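Local coordinates for protein 3-methyladenine DNA glycosylase (Helicobacter pylori, PDB 1PU6) that removes alkylated bases such as 3-methyladenine from DNA by cleaving the bond between base and sugar, opening base excision repair, at residues 33-38 and 95-100; 68-73 and 103-108; 130-135 and 146-151. One frame throughout, in Å; residues are numbered along the deposited sequence.

Interaction 1 (33-38 and 95-100); sequences ALLGAV and KRLIDL
Two helices of the all-helical HhH-GPD glycosylase fold, 31-39 and 90-108, pack here through residues 33-38 and 95-100. The short segments run roughly antiparallel, at 140°, with their axes 10.8 Å apart, so the contact is made by branch ends and not by backbones. V38 and L97 carry most of it. L97 keeps CG anti to its carbonyl carbon (chi1 -73°), which sends CD2 past the isopropyl group of V38, and CD2 comes 3.6 Å from V38 CG1. The same methyl meets L35 CD2 at 3.7 Å, where the two leucine side chains cross at about a right angle. One turn further along helix 90-108, L100 has its CG anti to the backbone N (chi1 164°) and reaches tip to tip toward L34, L100 CD2 to L34 CD2 being 3.8 Å. Within the fold, this layer has helix 131-141, the second helix of the helix-hairpin-helix, on another flank: I137 touches both L34 and V38. The leucines and the valine are buried, whereas the border nearer solvent is polar. There the R96 chain lays its CD 3.9 Å from V38 CG1, then bends at chi3, and V38 O lies at the edge of the guanidinium, near its plane. A single water joins the two: it donates to V38 O at 3.0 Å and accepts from R96 NH1 at 3.0 Å. Since V38 lies near the C-terminal end of its helix, the positive guanidinium probably suits the carbonyls gathered there.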
loop_
_atom_site.group_PDB
_atom_site.type_symbol
_atom_site.label_atom_id
_atom_site.label_comp_id
_atom_site.label_asym_id
_atom_site.label_seq_id
_atom_site.Cartn_x
_atom_site.Cartn_y
_atom_site.Cartn_z
ATOM N N ALA A 33 3.934 5.652 5.089
ATOM C CA ALA A 33 3.147 4.773 4.206
ATOM C C ALA A 33 4.076 3.788 3.459
ATOM O O ALA A 33 3.743 2.589 3.330
ATOM C CB ALA A 33 2.270 5.604 3.199
ATOM N N LEU A 34 5.216 4.265 2.920
ATOM C CA LEU A 34 6.191 3.335 2.303
ATOM C C LEU A 34 6.655 2.297 3.357
ATOM O O LEU A 34 6.685 1.082 3.052
ATOM C CB LEU A 34 7.409 4.149 1.755
ATOM C CG LEU A 34 8.519 3.290 1.138
ATOM C CD1 LEU A 34 9.298 4.177 0.140
ATOM C CD2 LEU A 34 9.488 2.836 2.251
ATOM N N LEU A 35 6.966 2.724 4.590
ATOM C CA LEU A 35 7.425 1.736 5.578
ATOM C C LEU A 35 6.348 0.673 5.871
ATOM O O LEU A 35 6.635 -0.534 5.941
ATOM C CB LEU A 35 7.791 2.381 6.940
ATOM C CG LEU A 35 8.967 3.331 6.856
ATOM C CD1 LEU A 35 9.155 3.912 8.242
ATOM C CD2 LEU A 35 10.267 2.586 6.434
ATOM N N GLY A 36 5.104 1.092 6.052
ATOM C CA GLY A 36 4.067 0.114 6.311
ATOM C C GLY A 36 3.791 -0.805 5.141
ATOM O O GLY A 36 3.449 -1.974 5.356
ATOM N N ALA A 37 3.919 -0.296 3.911
ATOM C CA ALA A 37 3.672 -1.124 2.744
ATOM C C ALA A 37 4.692 -2.258 2.702
ATOM O O ALA A 37 4.348 -3.371 2.276
ATOM C CB ALA A 37 3.767 -0.276 1.459
ATOM N N VAL A 38 5.931 -1.982 3.120
ATOM C CA VAL A 38 6.937 -3.025 3.154
ATOM C C VAL A 38 6.678 -3.984 4.316
ATOM O O VAL A 38 6.735 -5.219 4.124
ATOM C CB VAL A 38 8.352 -2.390 3.266
ATOM C CG1 VAL A 38 9.412 -3.476 3.489
ATOM C CG2 VAL A 38 8.632 -1.565 1.959
ATOM N N LYS A 95 16.557 -5.763 6.962
ATOM C CA LYS A 95 17.491 -5.631 5.853
ATOM C C LYS A 95 16.795 -5.033 4.567
ATOM O O LYS A 95 17.356 -4.192 3.858
ATOM C CB LYS A 95 18.116 -6.996 5.509
ATOM C CG LYS A 95 19.018 -6.896 4.230
ATOM C CD LYS A 95 19.937 -8.090 4.141
ATOM C CE LYS A 95 20.693 -8.101 2.812
ATOM N NZ LYS A 95 21.671 -6.944 2.657
ATOM N N ARG A 96 15.589 -5.489 4.307
ATOM C CA ARG A 96 14.865 -5.019 3.115
ATOM C C ARG A 96 14.638 -3.489 3.191
ATOM O O ARG A 96 14.811 -2.785 2.181
ATOM C CB ARG A 96 13.498 -5.675 3.095
ATOM C CG ARG A 96 12.768 -5.481 1.833
ATOM C CD ARG A 96 11.470 -6.353 1.851
ATOM N NE ARG A 96 11.796 -7.761 2.223
ATOM C CZ ARG A 96 10.933 -8.608 2.772
ATOM N NH1 ARG A 96 9.701 -8.225 3.045
ATOM N NH2 ARG A 96 11.298 -9.877 3.022
ATOM N N LEU A 97 14.237 -2.986 4.381
ATOM C CA LEU A 97 14.068 -1.508 4.577
ATOM C C LEU A 97 15.359 -0.707 4.437
ATOM O O LEU A 97 15.395 0.371 3.831
ATOM C CB LEU A 97 13.448 -1.206 5.961
ATOM C CG LEU A 97 11.980 -1.555 6.029
ATOM C CD1 LEU A 97 11.517 -1.396 7.502
ATOM C CD2 LEU A 97 11.120 -0.737 5.047
ATOM N N ILE A 98 16.426 -1.215 5.064
ATOM C CA ILE A 98 17.725 -0.537 4.992
ATOM C C ILE A 98 18.239 -0.457 3.552
ATOM O O ILE A 98 18.678 0.623 3.074
ATOM C CB ILE A 98 18.732 -1.240 5.928
ATOM C CG1 ILE A 98 18.331 -0.969 7.379
ATOM C CG2 ILE A 98 20.156 -0.773 5.645
ATOM C CD1 ILE A 98 19.058 -1.897 8.403
ATOM N N ASP A 99 18.191 -1.580 2.859
ATOM C CA ASP A 99 18.664 -1.597 1.480
ATOM C C ASP A 99 17.781 -0.744 0.528
ATOM O O ASP A 99 18.309 -0.015 -0.363
ATOM C CB ASP A 99 18.813 -3.037 0.978
ATOM C CG ASP A 99 20.005 -3.776 1.638
ATOM O OD1 ASP A 99 20.818 -3.149 2.402
ATOM O OD2 ASP A 99 20.210 -5.009 1.435
ATOM N N LEU A 100 16.464 -0.845 0.689
ATOM C CA LEU A 100 15.556 -0.037 -0.142
ATOM C C LEU A 100 15.854 1.488 0.068
ATOM O O LEU A 100 15.959 2.270 -0.909
ATOM C CB LEU A 100 14.092 -0.359 0.240
ATOM C CG LEU A 100 13.082 0.689 -0.281
ATOM C CD1 LEU A 100 13.013 0.728 -1.826
ATOM C CD2 LEU A 100 11.694 0.351 0.320
HETATM O O HOH W 1 8.049 -6.159 1.650
#

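Interaction 2 (68-73 and 103-108); sequences NLKKIA and NILKDF
L69 holds CG anti to its backbone N (chi1 171°) while L105 holds CG anti to its carbonyl carbon (chi1 -70°), and these two choices aim the leucines at each other tip to tip. Their meeting joins helix 65-74 to the C-terminal turns of helix 90-108, two members of the helical HhH-GPD fold, at an outer part of the chain. The segments cross steeply, 122° between their N-to-C directions, and their axes stay 10.4 Å apart, so side chains must span the interval. L105 does most of this, with its two methyls dividing the work. CD2 presses on L69, 3.6 Å from L69 CD2, and CD1 turns to A73, 3.6 Å from A73 CB, where the small alanine lets the leucine tip come close to the helix surface. From the solvent side K70 joins in through its aliphatic part alone: the lysine chain crosses L105 at about a right angle, with K70 CG 4.1 Å from L105 CD1. Toward the interior the same methyl, L69 CD2, also meets I104, 3.8 Å from I104 CG2, as the two side chains cross obliquely. F31 and F111 also touch L69, and F114 touches I104, so aromatic rings of helices 31-39 and 111-117 extend the apolar layer.

The last turn of helix 90-108 turns to other neighbours. F108 packs edge-to-face with W122, whose NE1 is hydrogen-bonded to D107 OD1. The other carboxylate oxygen, D107 OD2, takes a salt bridge from K106 NZ at 2.9 Å, and the ammonium approaches from above the carboxylate plane.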
loop_
_atom_site.group_PDB
_atom_site.type_symbol
_atom_site.label_atom_id
_atom_site.label_comp_id
_atom_site.label_asym_id
_atom_site.label_seq_id
_atom_site.Cartn_x
_atom_site.Cartn_y
_atom_site.Cartn_z
ATOM N N ASN A 68 13.728 11.192 7.787
ATOM C CA ASN A 68 13.270 9.811 8.037
ATOM C C ASN A 68 13.906 8.808 7.072
ATOM O O ASN A 68 14.269 7.695 7.480
ATOM C CB ASN A 68 11.735 9.736 7.899
ATOM C CG ASN A 68 10.980 10.419 9.053
ATOM O OD1 ASN A 68 9.773 10.812 8.891
ATOM N ND2 ASN A 68 11.605 10.548 10.182
ATOM N N LEU A 69 14.021 9.180 5.786
ATOM C CA LEU A 69 14.598 8.293 4.776
ATOM C C LEU A 69 16.070 8.010 5.125
ATOM O O LEU A 69 16.550 6.856 5.074
ATOM C CB LEU A 69 14.448 8.940 3.369
ATOM C CG LEU A 69 15.190 8.265 2.207
ATOM C CD1 LEU A 69 14.724 6.802 1.998
ATOM C CD2 LEU A 69 14.991 9.101 0.905
ATOM N N LYS A 70 16.802 9.055 5.458
ATOM C CA LYS A 70 18.207 8.869 5.815
ATOM C C LYS A 70 18.360 8.060 7.122
ATOM O O LYS A 70 19.299 7.269 7.240
ATOM C CB LYS A 70 18.925 10.233 5.905
ATOM C CG LYS A 70 19.056 10.904 4.543
ATOM C CD LYS A 70 19.965 12.135 4.629
ATOM C CE LYS A 70 20.210 12.747 3.255
ATOM N NZ LYS A 70 19.021 13.458 2.720
ATOM N N LYS A 71 17.466 8.236 8.102
ATOM C CA LYS A 71 17.600 7.455 9.343
ATOM C C LYS A 71 17.455 5.958 9.081
ATOM O O LYS A 71 18.165 5.172 9.692
ATOM C CB LYS A 71 16.502 7.874 10.316
ATOM C CG LYS A 71 16.716 9.251 10.901
ATOM C CD LYS A 71 17.680 9.118 12.070
ATOM C CE LYS A 71 17.012 8.526 13.329
ATOM N N ILE A 72 16.540 5.550 8.202
ATOM C CA ILE A 72 16.430 4.136 7.926
ATOM C C ILE A 72 17.590 3.630 7.084
ATOM O O ILE A 72 18.073 2.496 7.301
ATOM C CB ILE A 72 15.068 3.811 7.216
ATOM C CG1 ILE A 72 13.930 4.215 8.176
ATOM C CG2 ILE A 72 14.998 2.305 6.793
ATOM C CD1 ILE A 72 13.884 3.439 9.532
ATOM N N ALA A 73 18.058 4.442 6.149
ATOM C CA ALA A 73 19.184 3.975 5.295
ATOM C C ALA A 73 20.433 3.716 6.122
ATOM O O ALA A 73 21.227 2.805 5.782
ATOM C CB ALA A 73 19.520 5.025 4.162
ATOM N N ASN A 103 19.040 2.640 -1.537
ATOM C CA ASN A 103 18.991 2.700 -3.011
ATOM C C ASN A 103 18.110 3.850 -3.500
ATOM O O ASN A 103 18.339 4.422 -4.577
ATOM C CB ASN A 103 18.506 1.345 -3.581
ATOM C CG ASN A 103 19.610 0.347 -3.680
ATOM O OD1 ASN A 103 20.783 0.708 -3.878
ATOM N ND2 ASN A 103 19.288 -0.906 -3.570
ATOM N N ILE A 104 17.118 4.240 -2.693
ATOM C CA ILE A 104 16.325 5.439 -3.060
ATOM C C ILE A 104 17.243 6.662 -3.070
ATOM O O ILE A 104 17.211 7.503 -3.978
ATOM C CB ILE A 104 15.158 5.679 -2.072
ATOM C CG1 ILE A 104 14.091 4.593 -2.246
ATOM C CG2 ILE A 104 14.532 7.106 -2.299
ATOM C CD1 ILE A 104 12.962 4.685 -1.176
ATOM N N LEU A 105 18.066 6.786 -2.043
ATOM C CA LEU A 105 19.003 7.938 -2.001
ATOM C C LEU A 105 19.969 7.901 -3.181
ATOM O O LEU A 105 20.238 8.955 -3.832
ATOM C CB LEU A 105 19.763 7.926 -0.659
ATOM C CG LEU A 105 18.889 8.270 0.572
ATOM C CD1 LEU A 105 19.565 7.836 1.893
ATOM C CD2 LEU A 105 18.547 9.784 0.594
ATOM N N LYS A 106 20.508 6.727 -3.471
ATOM C CA LYS A 106 21.461 6.595 -4.582
ATOM C C LYS A 106 20.891 6.965 -5.949
ATOM O O LYS A 106 21.560 7.677 -6.733
ATOM C CB LYS A 106 22.011 5.155 -4.606
ATOM C CG LYS A 106 23.109 4.969 -5.664
ATOM C CD LYS A 106 23.805 3.615 -5.431
ATOM C CE LYS A 106 22.909 2.426 -5.743
ATOM N NZ LYS A 106 22.458 2.367 -7.199
ATOM N N ASP A 107 19.661 6.516 -6.222
ATOM C CA ASP A 107 19.100 6.647 -7.590
ATOM C C ASP A 107 18.223 7.870 -7.798
ATOM O O ASP A 107 18.035 8.351 -8.961
ATOM C CB ASP A 107 18.362 5.370 -7.991
ATOM C CG ASP A 107 19.332 4.204 -8.197
ATOM O OD1 ASP A 107 18.832 3.053 -8.292
ATOM O OD2 ASP A 107 20.615 4.348 -8.268
ATOM N N PHE A 108 17.636 8.356 -6.714
ATOM C CA PHE A 108 16.698 9.481 -6.816
ATOM C C PHE A 108 17.050 10.724 -6.008
ATOM O O PHE A 108 16.400 11.760 -6.164
ATOM C CB PHE A 108 15.292 9.009 -6.400
ATOM C CG PHE A 108 14.791 7.874 -7.235
ATOM C CD1 PHE A 108 14.301 8.099 -8.540
ATOM C CD2 PHE A 108 14.790 6.557 -6.726
ATOM C CE1 PHE A 108 13.809 7.051 -9.334
ATOM C CE2 PHE A 108 14.329 5.475 -7.536
ATOM C CZ PHE A 108 13.829 5.719 -8.835
#

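Interaction 3 (130-135 and 146-151); sequences GKESAD and VMVVDK
The opening turn of helix 131-141 lies against an extended strip of loop, 146-149, coming nearest where D135 CA and V148 CA are 5.5 Å apart, and that strip ends at D150, the N-cap of helix 151-159. This is the core of the HhH-GPD motif: the sequence Gly-Ile-Gly-Lys leading into helix 131-141 belongs to the hairpin, with G130 as the N-cap, and D150, following two valines, probably corresponds to the conserved aspartate of this superfamily.

V148 packs against two successive turns of the helix. Its CG2 rests on the backbone, 3.6 Å from D135 C, and its CG1 meets the side chain of E132, 3.9 Å from E132 CG, the two crossing at about a right angle. V146 CG1 packs on the side chain of D135, 3.8 Å from D135 CG. The polar end of D135 looks elsewhere: OD1 gathers a salt bridge from R120 NH2 and hydrogen bonds with Y167 OH and Q171 NE2, which pins the buried carboxylate and probably favours its ionised form.

E132, extended beyond CG with chi1 at -176°, runs close to the V149 carbonyl oxygen and brings OE2 to 3.3 Å from D150 CB. D150 has taken the crowded position for CG, between N and the carbonyl carbon (chi1 53°), and so caps a backbone N of the following helix, OD2 also bonding S153 OG. The carboxylate planes are turned 85° against each other, E132 OE1 being 4.2 Å from D150 OD1; this proximity may raise the pKa of either acid, though the helix N-terminus would tend to stabilise D150's charge. A water bridges E132 to helix 151-159, donating to E132 OE2 at 2.8 Å and accepting from K151 N at 3.0 Å.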
loop_
_atom_site.group_PDB
_atom_site.type_symbol
_atom_site.label_atom_id
_atom_site.label_comp_id
_atom_site.label_asym_id
_atom_site.label_seq_id
_atom_site.Cartn_x
_atom_site.Cartn_y
_atom_site.Cartn_z
ATOM N N GLY A 130 7.748 -7.697 -2.855
ATOM C CA GLY A 130 6.815 -8.336 -3.785
ATOM C C GLY A 130 5.895 -7.321 -4.499
ATOM O O GLY A 130 5.951 -6.090 -4.249
ATOM N N LYS A 131 5.079 -7.839 -5.404
ATOM C CA LYS A 131 4.217 -6.952 -6.204
ATOM C C LYS A 131 3.219 -6.155 -5.364
ATOM O O LYS A 131 3.004 -4.963 -5.628
ATOM C CB LYS A 131 3.503 -7.755 -7.318
ATOM C CG LYS A 131 4.444 -8.056 -8.409
ATOM C CD LYS A 131 3.758 -8.928 -9.458
ATOM C CE LYS A 131 4.755 -9.206 -10.593
ATOM N NZ LYS A 131 4.130 -9.959 -11.625
ATOM N N GLU A 132 2.606 -6.795 -4.370
ATOM C CA GLU A 132 1.641 -6.106 -3.503
ATOM C C GLU A 132 2.298 -4.933 -2.801
ATOM O O GLU A 132 1.725 -3.828 -2.770
ATOM C CB GLU A 132 0.995 -7.106 -2.517
ATOM C CG GLU A 132 -0.090 -6.443 -1.647
ATOM C CD GLU A 132 -0.716 -7.425 -0.635
ATOM O OE1 GLU A 132 -1.260 -6.994 0.426
ATOM O OE2 GLU A 132 -0.663 -8.646 -0.896
ATOM N N SER A 133 3.490 -5.151 -2.232
ATOM C CA SER A 133 4.227 -4.080 -1.534
ATOM C C SER A 133 4.673 -2.998 -2.524
ATOM O O SER A 133 4.538 -1.768 -2.204
ATOM C CB SER A 133 5.469 -4.630 -0.819
ATOM O OG SER A 133 5.094 -5.310 0.406
ATOM N N ALA A 134 5.183 -3.392 -3.706
ATOM C CA ALA A 134 5.628 -2.358 -4.698
ATOM C C ALA A 134 4.409 -1.482 -5.119
ATOM O O ALA A 134 4.493 -0.240 -5.197
ATOM C CB ALA A 134 6.186 -3.000 -5.954
ATOM N N ASP A 135 3.299 -2.134 -5.397
ATOM C CA ASP A 135 2.110 -1.342 -5.833
ATOM C C ASP A 135 1.541 -0.482 -4.708
ATOM O O ASP A 135 1.032 0.646 -4.960
ATOM C CB ASP A 135 1.075 -2.284 -6.372
ATOM C CG ASP A 135 1.458 -2.821 -7.746
ATOM O OD1 ASP A 135 0.889 -3.851 -8.179
ATOM O OD2 ASP A 135 2.388 -2.311 -8.433
ATOM N N VAL A 146 -2.315 3.373 -9.801
ATOM C CA VAL A 146 -2.086 1.925 -9.670
ATOM C C VAL A 146 -3.083 1.392 -8.654
ATOM O O VAL A 146 -3.234 1.974 -7.543
ATOM C CB VAL A 146 -0.665 1.690 -9.085
ATOM C CG1 VAL A 146 -0.455 0.261 -8.728
ATOM C CG2 VAL A 146 0.360 2.159 -10.157
ATOM N N MET A 147 -3.769 0.284 -8.968
ATOM C CA MET A 147 -4.635 -0.365 -7.958
ATOM C C MET A 147 -3.952 -1.615 -7.349
ATOM O O MET A 147 -3.638 -2.553 -8.069
ATOM C CB MET A 147 -6.001 -0.772 -8.526
ATOM C CG MET A 147 -7.036 -1.009 -7.247
ATOM S SD MET A 147 -8.591 -1.176 -7.800
ATOM C CE MET A 147 -9.216 -2.319 -6.509
ATOM N N VAL A 148 -3.763 -1.638 -6.035
ATOM C CA VAL A 148 -3.159 -2.774 -5.338
ATOM C C VAL A 148 -4.180 -3.915 -5.353
ATOM O O VAL A 148 -5.390 -3.659 -5.190
ATOM C CB VAL A 148 -2.900 -2.400 -3.869
ATOM C CG1 VAL A 148 -2.457 -3.625 -3.048
ATOM C CG2 VAL A 148 -1.848 -1.284 -3.820
ATOM N N VAL A 149 -3.693 -5.147 -5.567
ATOM C CA VAL A 149 -4.491 -6.368 -5.301
ATOM C C VAL A 149 -3.734 -7.306 -4.381
ATOM O O VAL A 149 -2.569 -7.044 -4.057
ATOM C CB VAL A 149 -4.960 -7.099 -6.608
ATOM C CG1 VAL A 149 -5.886 -6.119 -7.438
ATOM C CG2 VAL A 149 -3.780 -7.609 -7.441
ATOM N N ASP A 150 -4.393 -8.365 -3.904
ATOM C CA ASP A 150 -3.857 -9.165 -2.760
ATOM C C ASP A 150 -4.746 -10.417 -2.606
ATOM O O ASP A 150 -5.692 -10.598 -3.374
ATOM C CB ASP A 150 -3.915 -8.342 -1.441
ATOM C CG ASP A 150 -5.297 -7.773 -1.146
ATOM O OD1 ASP A 150 -5.447 -7.099 -0.093
ATOM O OD2 ASP A 150 -6.298 -7.950 -1.883
ATOM N N LYS A 151 -4.436 -11.268 -1.620
ATOM C CA LYS A 151 -5.226 -12.475 -1.354
ATOM C C LYS A 151 -6.702 -12.106 -1.091
ATOM O O LYS A 151 -7.619 -12.791 -1.574
ATOM C CB LYS A 151 -4.665 -13.267 -0.158
ATOM C CG LYS A 151 -5.312 -14.666 -0.031
HETATM O O HOH W 2 -2.140 -10.777 0.222
#

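In the fold
Interactions 1 and 2 are neighbours, centres about 10 Å apart, and both use helix 90-108: its middle meets helix 31-39, its C-terminal end meets helix 65-74. Their segments alternate along the chain, and they touch directly, L34 CD1 against I104 CD1 and I98 against the backbone of I72 and A73, so they pack as one continuous layer. Interaction 3 comes later in sequence, about 14 Å from the centre of interaction 1 and 22 Å from that of interaction 2. A probable hydrogen bond links S133 OG to A37 O. Helix 131-141, which follows the hairpin, packs on helix 31-39, joining interaction 3, with the probable superfamily aspartate D150, to that layer.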